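Local coordinates for putative iron-regulated protein A (PDB 4ECG) that is of unknown function but binds calcium, belongs to the imelysin-like M75 family and may be a metalloendopeptidase, possibly linked to iron regulation, at residues A[64-69]-A[172-177]; A[79-84]-A[154-159]; A[25-30]-A[316-321]. All blocks are in the same frame, centred on the assembly; numbering follows the deposited sequence.

Interaction 1 of 3, residues A[64-69]-A[172-177]; sequences KFIASG and NELEYL
Ile66 and Leu174 meet where two antiparallel helices run side by side, their axes 10.5 Å apart at this point. Ile66 sends its longer branch across: CG1 lies anti to its own carbonyl carbon (chi1 -71°), and a near-anti chi2 (168°) extends the branch to CD1, which ends 3.5 Å from the backbone O of Leu174. This is a van der Waals contact; isoleucine's longer branch reaches the carbonyl while CG2 sits anti to the backbone N. Farther back, CG1 of Ile66 lies 4.3 Å from CD2 of Leu174. The same methyl of Leu174 also receives the ring of Phe65, whose CE2 is 3.9 Å away. Phe65 has CG anti to its backbone N (chi1 169°), and its side chain crosses that of Leu174 at about a right angle. Leu177, one turn on from Leu174, brings CD2 to the edge of the Phe65 ring, near its plane, 4.4 Å from CE2. No hydrogen bond links the segments; branched and aromatic hydrocarbon suits such a seam. The contact joins the C-terminal end of helix 29-68 to the start of helix 171-196, and Leu74 of helix 71-89 packs on Phe65.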
loop_
_atom_site.group_PDB
_atom_site.type_symbol
_atom_site.label_atom_id
_atom_site.label_comp_id
_atom_site.label_asym_id
_atom_site.label_seq_id
_atom_site.Cartn_x
_atom_site.Cartn_y
_atom_site.Cartn_z
ATOM N N LYS A 64 8.093 12.973 20.863
ATOM C CA LYS A 64 8.522 12.677 22.224
ATOM C C LYS A 64 9.990 12.202 22.189
ATOM O O LYS A 64 10.821 12.630 22.996
ATOM C CB LYS A 64 7.567 11.643 22.809
ATOM C CG LYS A 64 8.010 10.945 24.065
ATOM C CD LYS A 64 6.938 9.910 24.487
ATOM C CE LYS A 64 7.141 9.450 25.934
ATOM N NZ LYS A 64 6.023 8.648 26.447
ATOM N N PHE A 65 10.322 11.334 21.235
ATOM C CA PHE A 65 11.733 11.015 21.004
ATOM C C PHE A 65 12.611 12.225 20.645
ATOM O O PHE A 65 13.692 12.405 21.217
ATOM C CB PHE A 65 11.917 9.996 19.891
ATOM C CG PHE A 65 13.348 9.846 19.462
ATOM C CD1 PHE A 65 14.287 9.357 20.328
ATOM C CD2 PHE A 65 13.761 10.211 18.202
ATOM C CE1 PHE A 65 15.638 9.262 19.973
ATOM C CE2 PHE A 65 15.085 10.072 17.817
ATOM C CZ PHE A 65 16.030 9.590 18.700
ATOM N N ILE A 66 12.205 13.039 19.682
ATOM C CA ILE A 66 13.046 14.196 19.327
ATOM C C ILE A 66 13.370 15.025 20.559
ATOM O O ILE A 66 14.543 15.313 20.814
ATOM C CB ILE A 66 12.464 15.035 18.185
ATOM C CG1 ILE A 66 12.590 14.203 16.893
ATOM C CG2 ILE A 66 13.212 16.361 18.073
ATOM C CD1 ILE A 66 11.816 14.748 15.693
ATOM N N ALA A 67 12.355 15.297 21.380
ATOM C CA ALA A 67 12.497 16.062 22.633
ATOM C C ALA A 67 13.449 15.442 23.674
ATOM O O ALA A 67 14.063 16.193 24.460
ATOM C CB ALA A 67 11.114 16.390 23.262
ATOM N N SER A 68 13.629 14.114 23.686
ATOM C CA SER A 68 14.341 13.458 24.861
ATOM C C SER A 68 15.670 12.803 24.585
ATOM O O SER A 68 16.532 12.745 25.454
ATOM C CB SER A 68 13.483 12.313 25.403
ATOM O OG SER A 68 13.302 11.326 24.373
ATOM N N GLY A 69 15.807 12.237 23.397
ATOM C CA GLY A 69 16.946 11.407 23.060
ATOM C C GLY A 69 16.889 10.010 23.681
ATOM O O GLY A 69 17.864 9.288 23.632
ATOM N N ASN A 172 20.625 18.467 12.633
ATOM C CA ASN A 172 19.798 18.749 11.466
ATOM C C ASN A 172 18.947 17.544 11.064
ATOM O O ASN A 172 17.845 17.702 10.584
ATOM C CB ASN A 172 20.618 19.192 10.263
ATOM C CG ASN A 172 21.069 20.634 10.344
ATOM O OD1 ASN A 172 20.637 21.358 11.213
ATOM N ND2 ASN A 172 21.962 21.054 9.415
ATOM N N GLU A 173 19.472 16.345 11.257
ATOM C CA GLU A 173 18.792 15.134 10.857
ATOM C C GLU A 173 17.574 14.924 11.732
ATOM O O GLU A 173 16.590 14.411 11.257
ATOM C CB GLU A 173 19.757 13.993 10.998
ATOM C CG GLU A 173 19.250 12.644 10.558
ATOM C CD GLU A 173 20.292 11.561 10.746
ATOM O OE1 GLU A 173 21.382 11.871 11.290
ATOM O OE2 GLU A 173 20.025 10.412 10.315
ATOM N N LEU A 174 17.628 15.361 12.993
ATOM C CA LEU A 174 16.482 15.287 13.897
ATOM C C LEU A 174 15.382 16.224 13.440
ATOM O O LEU A 174 14.198 15.857 13.406
ATOM C CB LEU A 174 16.877 15.636 15.340
ATOM C CG LEU A 174 17.634 14.482 16.039
ATOM C CD1 LEU A 174 18.377 15.028 17.242
ATOM C CD2 LEU A 174 16.726 13.312 16.440
ATOM N N GLU A 175 15.748 17.445 13.101
ATOM C CA GLU A 175 14.751 18.352 12.585
ATOM C C GLU A 175 14.156 17.804 11.243
ATOM O O GLU A 175 12.950 17.933 10.954
ATOM C CB GLU A 175 15.352 19.749 12.443
ATOM C CG GLU A 175 14.320 20.777 12.033
ATOM C CD GLU A 175 13.174 21.000 13.056
ATOM O OE1 GLU A 175 13.403 20.753 14.300
ATOM O OE2 GLU A 175 12.056 21.446 12.593
ATOM N N TYR A 176 15.003 17.145 10.447
ATOM C CA TYR A 176 14.575 16.575 9.179
ATOM C C TYR A 176 13.483 15.538 9.474
ATOM O O TYR A 176 12.392 15.629 8.961
ATOM C CB TYR A 176 15.828 16.004 8.484
ATOM C CG TYR A 176 15.718 15.681 6.997
ATOM C CD1 TYR A 176 14.505 15.290 6.394
ATOM C CD2 TYR A 176 16.841 15.719 6.194
ATOM C CE1 TYR A 176 14.437 14.923 5.061
ATOM C CE2 TYR A 176 16.755 15.383 4.861
ATOM C CZ TYR A 176 15.557 15.007 4.296
ATOM O OH TYR A 176 15.530 14.734 2.947
ATOM N N LEU A 177 13.775 14.608 10.385
ATOM C CA LEU A 177 12.852 13.575 10.852
ATOM C C LEU A 177 11.511 14.165 11.315
ATOM O O LEU A 177 10.448 13.599 11.023
ATOM C CB LEU A 177 13.483 12.747 11.977
ATOM C CG LEU A 177 12.620 11.644 12.655
ATOM C CD1 LEU A 177 12.112 10.628 11.601
ATOM C CD2 LEU A 177 13.328 10.944 13.856
#

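Interaction 2 of 3, residues A[79-84]-A[154-159]; sequences DAWRAV and MLFLDG
Trp81 holds CG anti to its backbone N and Phe156 holds CG anti to its carbonyl carbon, which carries each CG toward the other segment; chi2, 92° in Trp81 and similar in size in Phe156, then turns the rings. They form an offset edge-to-face pair, the edge of Phe156 toward the face of Trp81, planes at 66°. CE2 of Phe156 approaches to 3.7 Å from CE3 of Trp81. The other epsilon carbon, CE1, beyond CZ, lies 3.5 Å from NH2 of Arg82, which brings one face of its guanidinium against Phe156, the planes 61° apart. Gly159 O lies at the guanidinium edge, 3.3 Å from NH2. Arginine's long chain carries NH1 to Asn283 and the O of Ser281, at the border of the buried rings. At Gly159 a CB would be jammed against the O of Asp158. Trp81 combines a broad apolar face, with CD1 of Leu155 4.3 Å from its CD1, and one N-H, bonded to the O of Phe148. The arrangement is an aromatic core contact between helix 71-89 and the point where helix 147-155 gives way to strand 156-157 of a small antiparallel hairpin, within the helical imelysin fold.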
loop_
_atom_site.group_PDB
_atom_site.type_symbol
_atom_site.label_atom_id
_atom_site.label_comp_id
_atom_site.label_asym_id
_atom_site.label_seq_id
_atom_site.Cartn_x
_atom_site.Cartn_y
_atom_site.Cartn_z
ATOM N N ASP A 79 8.047 1.322 16.652
ATOM C CA ASP A 79 6.831 0.506 16.705
ATOM C C ASP A 79 5.683 1.273 16.020
ATOM O O ASP A 79 4.932 0.715 15.195
ATOM C CB ASP A 79 6.405 0.206 18.158
ATOM C CG ASP A 79 7.361 -0.794 18.913
ATOM O OD1 ASP A 79 8.223 -1.404 18.251
ATOM O OD2 ASP A 79 7.205 -0.973 20.174
ATOM N N ALA A 80 5.529 2.541 16.379
ATOM C CA ALA A 80 4.459 3.371 15.827
ATOM C C ALA A 80 4.594 3.505 14.273
ATOM O O ALA A 80 3.611 3.511 13.557
ATOM C CB ALA A 80 4.403 4.733 16.543
ATOM N N TRP A 81 5.809 3.534 13.759
ATOM C CA TRP A 81 6.056 3.611 12.307
ATOM C C TRP A 81 5.505 2.385 11.638
ATOM O O TRP A 81 4.746 2.478 10.637
ATOM C CB TRP A 81 7.569 3.751 12.038
ATOM C CG TRP A 81 7.948 3.848 10.595
ATOM C CD1 TRP A 81 8.098 4.998 9.835
ATOM C CD2 TRP A 81 8.165 2.744 9.651
ATOM N NE1 TRP A 81 8.401 4.683 8.539
ATOM C CE2 TRP A 81 8.457 3.352 8.373
ATOM C CE3 TRP A 81 8.154 1.369 9.747
ATOM C CZ2 TRP A 81 8.720 2.599 7.251
ATOM C CZ3 TRP A 81 8.431 0.608 8.606
ATOM C CH2 TRP A 81 8.697 1.212 7.390
ATOM N N ARG A 82 5.858 1.212 12.174
ATOM C CA ARG A 82 5.300 -0.076 11.681
ATOM C C ARG A 82 3.772 -0.176 11.750
ATOM O O ARG A 82 3.133 -0.727 10.853
ATOM C CB ARG A 82 5.873 -1.273 12.435
ATOM C CG ARG A 82 7.373 -1.482 12.274
ATOM C CD ARG A 82 7.768 -2.793 12.944
ATOM N NE ARG A 82 9.222 -2.932 13.177
ATOM C CZ ARG A 82 10.134 -3.306 12.268
ATOM N NH1 ARG A 82 9.793 -3.531 11.010
ATOM N NH2 ARG A 82 11.408 -3.461 12.611
ATOM N N ALA A 83 3.205 0.307 12.840
ATOM C CA ALA A 83 1.768 0.204 13.083
ATOM C C ALA A 83 0.962 1.120 12.127
ATOM O O ALA A 83 -0.067 0.722 11.648
ATOM C CB ALA A 83 1.444 0.495 14.548
ATOM N N VAL A 84 1.441 2.332 11.832
ATOM C CA VAL A 84 0.752 3.187 10.847
ATOM C C VAL A 84 0.908 2.616 9.449
ATOM O O VAL A 84 0.056 2.810 8.577
ATOM C CB VAL A 84 1.141 4.712 10.917
ATOM C CG1 VAL A 84 2.530 5.026 10.399
ATOM C CG2 VAL A 84 0.135 5.504 10.146
HETATM N N MSE A 154 16.139 6.874 8.974
HETATM C CA MSE A 154 16.638 7.568 10.159
HETATM C C MSE A 154 16.266 6.878 11.479
HETATM O O MSE A 154 16.923 7.123 12.472
HETATM C CB MSE A 154 16.115 9.003 10.187
HETATM C CG MSE A 154 16.524 9.850 8.996
HETATM SE SE MSE A 154 15.613 11.590 8.878
HETATM C CE MSE A 154 16.646 12.232 7.399
ATOM N N LEU A 155 15.215 6.056 11.503
ATOM C CA LEU A 155 14.772 5.416 12.747
ATOM C C LEU A 155 15.379 4.010 12.994
ATOM O O LEU A 155 15.461 3.539 14.133
ATOM C CB LEU A 155 13.248 5.295 12.737
ATOM C CG LEU A 155 12.477 6.575 12.914
ATOM C CD1 LEU A 155 10.989 6.288 12.672
ATOM C CD2 LEU A 155 12.718 7.194 14.294
ATOM N N PHE A 156 15.773 3.369 11.913
ATOM C CA PHE A 156 16.061 1.953 11.864
ATOM C C PHE A 156 17.450 1.676 11.260
ATOM O O PHE A 156 17.904 2.380 10.376
ATOM C CB PHE A 156 15.030 1.215 10.963
ATOM C CG PHE A 156 13.656 1.108 11.533
ATOM C CD1 PHE A 156 13.336 0.091 12.463
ATOM C CD2 PHE A 156 12.649 1.951 11.124
ATOM C CE1 PHE A 156 12.063 -0.027 12.971
ATOM C CE2 PHE A 156 11.359 1.823 11.632
ATOM C CZ PHE A 156 11.079 0.854 12.565
ATOM N N LEU A 157 18.095 0.616 11.716
ATOM C CA LEU A 157 19.297 0.120 11.055
ATOM C C LEU A 157 19.220 -1.400 10.968
ATOM O O LEU A 157 19.128 -2.125 11.985
ATOM C CB LEU A 157 20.542 0.551 11.811
ATOM C CG LEU A 157 21.901 0.224 11.195
ATOM C CD1 LEU A 157 22.021 0.915 9.831
ATOM C CD2 LEU A 157 23.002 0.675 12.170
ATOM N N ASP A 158 19.270 -1.885 9.743
ATOM C CA ASP A 158 19.104 -3.301 9.459
ATOM C C ASP A 158 18.134 -4.100 10.386
ATOM O O ASP A 158 18.488 -5.108 10.960
ATOM C CB ASP A 158 20.474 -3.978 9.316
ATOM C CG ASP A 158 20.620 -4.701 7.966
ATOM O OD1 ASP A 158 19.614 -4.927 7.208
ATOM O OD2 ASP A 158 21.772 -5.012 7.645
ATOM N N GLY A 159 16.902 -3.633 10.478
ATOM C CA GLY A 159 15.866 -4.323 11.179
ATOM C C GLY A 159 15.553 -3.859 12.591
ATOM O O GLY A 159 14.548 -4.256 13.157
#

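Interaction 3 of 3, residues A[25-30]-A[316-321]; sequences AKPTED and HALTKM
Pro27 and Leu318 interlock: CB of Pro27 is set against the fork between the two methyls of Leu318, 3.6 Å from CD2 and 4.1 Å from CD1. Leu318 is placed by CG lying anti to its carbonyl carbon (chi1 -69°), and although its CB does not head for the other segment, the branched end does come close. Proline suits the opposing position because its compact, rigid ring offers a hydrocarbon surface just ahead of a helix, where Thr28 takes the N-cap place and its side chain caps a backbone N farther on. Met321, a selenomethionine, lies beside this pair. Its CG is anti to the backbone N, and the chain bends at chi3 (-56°), folding CE back to 3.5 Å from CD2 of Leu318; the two side chains thus make one surface on which Pro27 packs. SE of Met321 lies beside the Lys26-Pro27 peptide, 4.0 Å from CA of Pro27 and 4.3 Å from C of Lys26. A long, unbranched, flexible side chain is well fitted to follow such an uneven surface. Nearer the helix backbone, CB of Ala25 meets CG of Met321 at 3.7 Å; a single methyl is a small enough bump to let the incoming chain lie close to the helix. There is no hydrogen bond between the segments, though the O of Met321 accepts one from Ser23. The contact lays the chain that leads into helix 29-68 against helix 315-322. Phe379, near the C-terminus, touches both Pro27 and Leu318, while Met32 and Val35 of helix 29-68 also pack on Leu318.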
loop_
_atom_site.group_PDB
_atom_site.type_symbol
_atom_site.label_atom_id
_atom_site.label_comp_id
_atom_site.label_asym_id
_atom_site.label_seq_id
_atom_site.Cartn_x
_atom_site.Cartn_y
_atom_site.Cartn_z
ATOM N N ALA A 25 -27.635 -15.753 -13.461
ATOM C CA ALA A 25 -27.988 -14.644 -12.562
ATOM C C ALA A 25 -27.035 -13.484 -12.872
ATOM O O ALA A 25 -25.843 -13.691 -12.983
ATOM C CB ALA A 25 -27.859 -15.055 -11.099
ATOM N N LYS A 26 -27.578 -12.292 -13.072
ATOM C CA LYS A 26 -26.794 -11.088 -13.166
ATOM C C LYS A 26 -27.240 -10.121 -12.080
ATOM O O LYS A 26 -28.411 -9.948 -11.856
ATOM C CB LYS A 26 -26.927 -10.465 -14.553
ATOM C CG LYS A 26 -26.522 -11.422 -15.672
ATOM C CD LYS A 26 -25.925 -10.718 -16.892
ATOM C CE LYS A 26 -26.298 -11.440 -18.195
ATOM N NZ LYS A 26 -25.407 -11.060 -19.328
ATOM N N PRO A 27 -26.290 -9.483 -11.392
ATOM C CA PRO A 27 -26.702 -8.585 -10.324
ATOM C C PRO A 27 -27.417 -7.329 -10.829
ATOM O O PRO A 27 -27.127 -6.837 -11.909
ATOM C CB PRO A 27 -25.383 -8.219 -9.644
ATOM C CG PRO A 27 -24.325 -8.425 -10.666
ATOM C CD PRO A 27 -24.825 -9.503 -11.576
ATOM N N THR A 28 -28.340 -6.835 -10.019
ATOM C CA THR A 28 -29.099 -5.648 -10.322
ATOM C C THR A 28 -28.235 -4.461 -9.960
ATOM O O THR A 28 -27.165 -4.593 -9.298
ATOM C CB THR A 28 -30.412 -5.584 -9.499
ATOM O OG1 THR A 28 -30.102 -5.630 -8.107
ATOM C CG2 THR A 28 -31.307 -6.744 -9.804
ATOM N N GLU A 29 -28.708 -3.294 -10.388
ATOM C CA GLU A 29 -28.028 -2.050 -10.069
ATOM C C GLU A 29 -28.060 -1.741 -8.585
ATOM O O GLU A 29 -27.024 -1.337 -8.055
ATOM C CB GLU A 29 -28.546 -0.883 -10.910
ATOM C CG GLU A 29 -28.060 -1.032 -12.348
ATOM C CD GLU A 29 -28.348 0.160 -13.219
ATOM O OE1 GLU A 29 -28.106 1.284 -12.753
ATOM O OE2 GLU A 29 -28.790 -0.054 -14.365
ATOM N N ASP A 30 -29.208 -1.958 -7.931
ATOM C CA ASP A 30 -29.321 -1.741 -6.489
ATOM C C ASP A 30 -28.327 -2.661 -5.766
ATOM O O ASP A 30 -27.718 -2.258 -4.741
ATOM C CB ASP A 30 -30.753 -1.925 -5.940
ATOM C CG ASP A 30 -31.742 -0.777 -6.370
ATOM O OD1 ASP A 30 -31.313 0.369 -6.630
ATOM O OD2 ASP A 30 -32.970 -1.017 -6.428
ATOM N N HIS A 316 -17.485 -10.677 -3.439
ATOM C CA HIS A 316 -17.575 -12.119 -3.211
ATOM C C HIS A 316 -18.956 -12.643 -3.454
ATOM O O HIS A 316 -19.138 -13.606 -4.188
ATOM C CB HIS A 316 -17.126 -12.455 -1.803
ATOM C CG HIS A 316 -17.526 -13.821 -1.349
ATOM N ND1 HIS A 316 -17.000 -14.936 -1.874
ATOM C CD2 HIS A 316 -18.435 -14.229 -0.369
ATOM C CE1 HIS A 316 -17.567 -16.019 -1.269
ATOM N NE2 HIS A 316 -18.436 -15.576 -0.352
ATOM N N ALA A 317 -19.945 -12.007 -2.854
ATOM C CA ALA A 317 -21.311 -12.474 -2.992
ATOM C C ALA A 317 -21.721 -12.377 -4.452
ATOM O O ALA A 317 -22.284 -13.319 -4.984
ATOM C CB ALA A 317 -22.255 -11.651 -2.124
ATOM N N LEU A 318 -21.433 -11.252 -5.114
ATOM C CA LEU A 318 -21.893 -11.087 -6.489
ATOM C C LEU A 318 -21.205 -12.103 -7.403
ATOM O O LEU A 318 -21.863 -12.745 -8.215
ATOM C CB LEU A 318 -21.676 -9.675 -7.008
ATOM C CG LEU A 318 -22.507 -8.534 -6.417
ATOM C CD1 LEU A 318 -22.182 -7.258 -7.206
ATOM C CD2 LEU A 318 -23.988 -8.844 -6.399
ATOM N N THR A 319 -19.901 -12.303 -7.237
ATOM C CA THR A 319 -19.209 -13.323 -8.033
ATOM C C THR A 319 -19.765 -14.734 -7.800
ATOM O O THR A 319 -19.969 -15.495 -8.755
ATOM C CB THR A 319 -17.726 -13.301 -7.690
ATOM O OG1 THR A 319 -17.302 -11.945 -7.735
ATOM C CG2 THR A 319 -16.908 -14.169 -8.633
ATOM N N LYS A 320 -20.000 -15.093 -6.536
ATOM C CA LYS A 320 -20.595 -16.396 -6.220
ATOM C C LYS A 320 -21.895 -16.607 -7.009
ATOM O O LYS A 320 -22.071 -17.637 -7.679
ATOM C CB LYS A 320 -20.838 -16.515 -4.705
ATOM C CG LYS A 320 -21.102 -17.925 -4.180
ATOM C CD LYS A 320 -21.142 -17.965 -2.654
ATOM C CE LYS A 320 -21.921 -19.176 -2.152
ATOM N NZ LYS A 320 -21.687 -19.392 -0.695
HETATM N N MSE A 321 -22.775 -15.608 -6.941
HETATM C CA MSE A 321 -24.048 -15.577 -7.672
HETATM C C MSE A 321 -23.855 -15.757 -9.188
HETATM O O MSE A 321 -24.609 -16.484 -9.816
HETATM C CB MSE A 321 -24.773 -14.246 -7.348
HETATM C CG MSE A 321 -26.184 -13.999 -7.986
HETATM SE SE MSE A 321 -26.556 -12.061 -8.314
HETATM C CE MSE A 321 -26.255 -11.487 -6.425
#

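Interactions 1 and 2 are neighbours, with centres 15 Å apart, and they touch: CD2 of Leu177 is 3.8 Å from CD2 of Leu155, and CG of Tyr176 is 3.6 Å from CE of Met154. Helix 171-196 thus packs on the segment that meets helix 71-89. Interaction 3 stands at the opposite side of the chain's centre, its centre 53 Å from that of interaction 1, yet both use helix 29-68, near its two ends. In sequence, interaction 2 nests within interaction 1, and both within interaction 3. Gly159 of interaction 2 is about 7 Å from a bound calcium and the Phe65 side chain about 12 Å from one; the Trp81 side chain is about 6 Å from that of calcium-binding Asp109. Interaction 3 is remote from these sites.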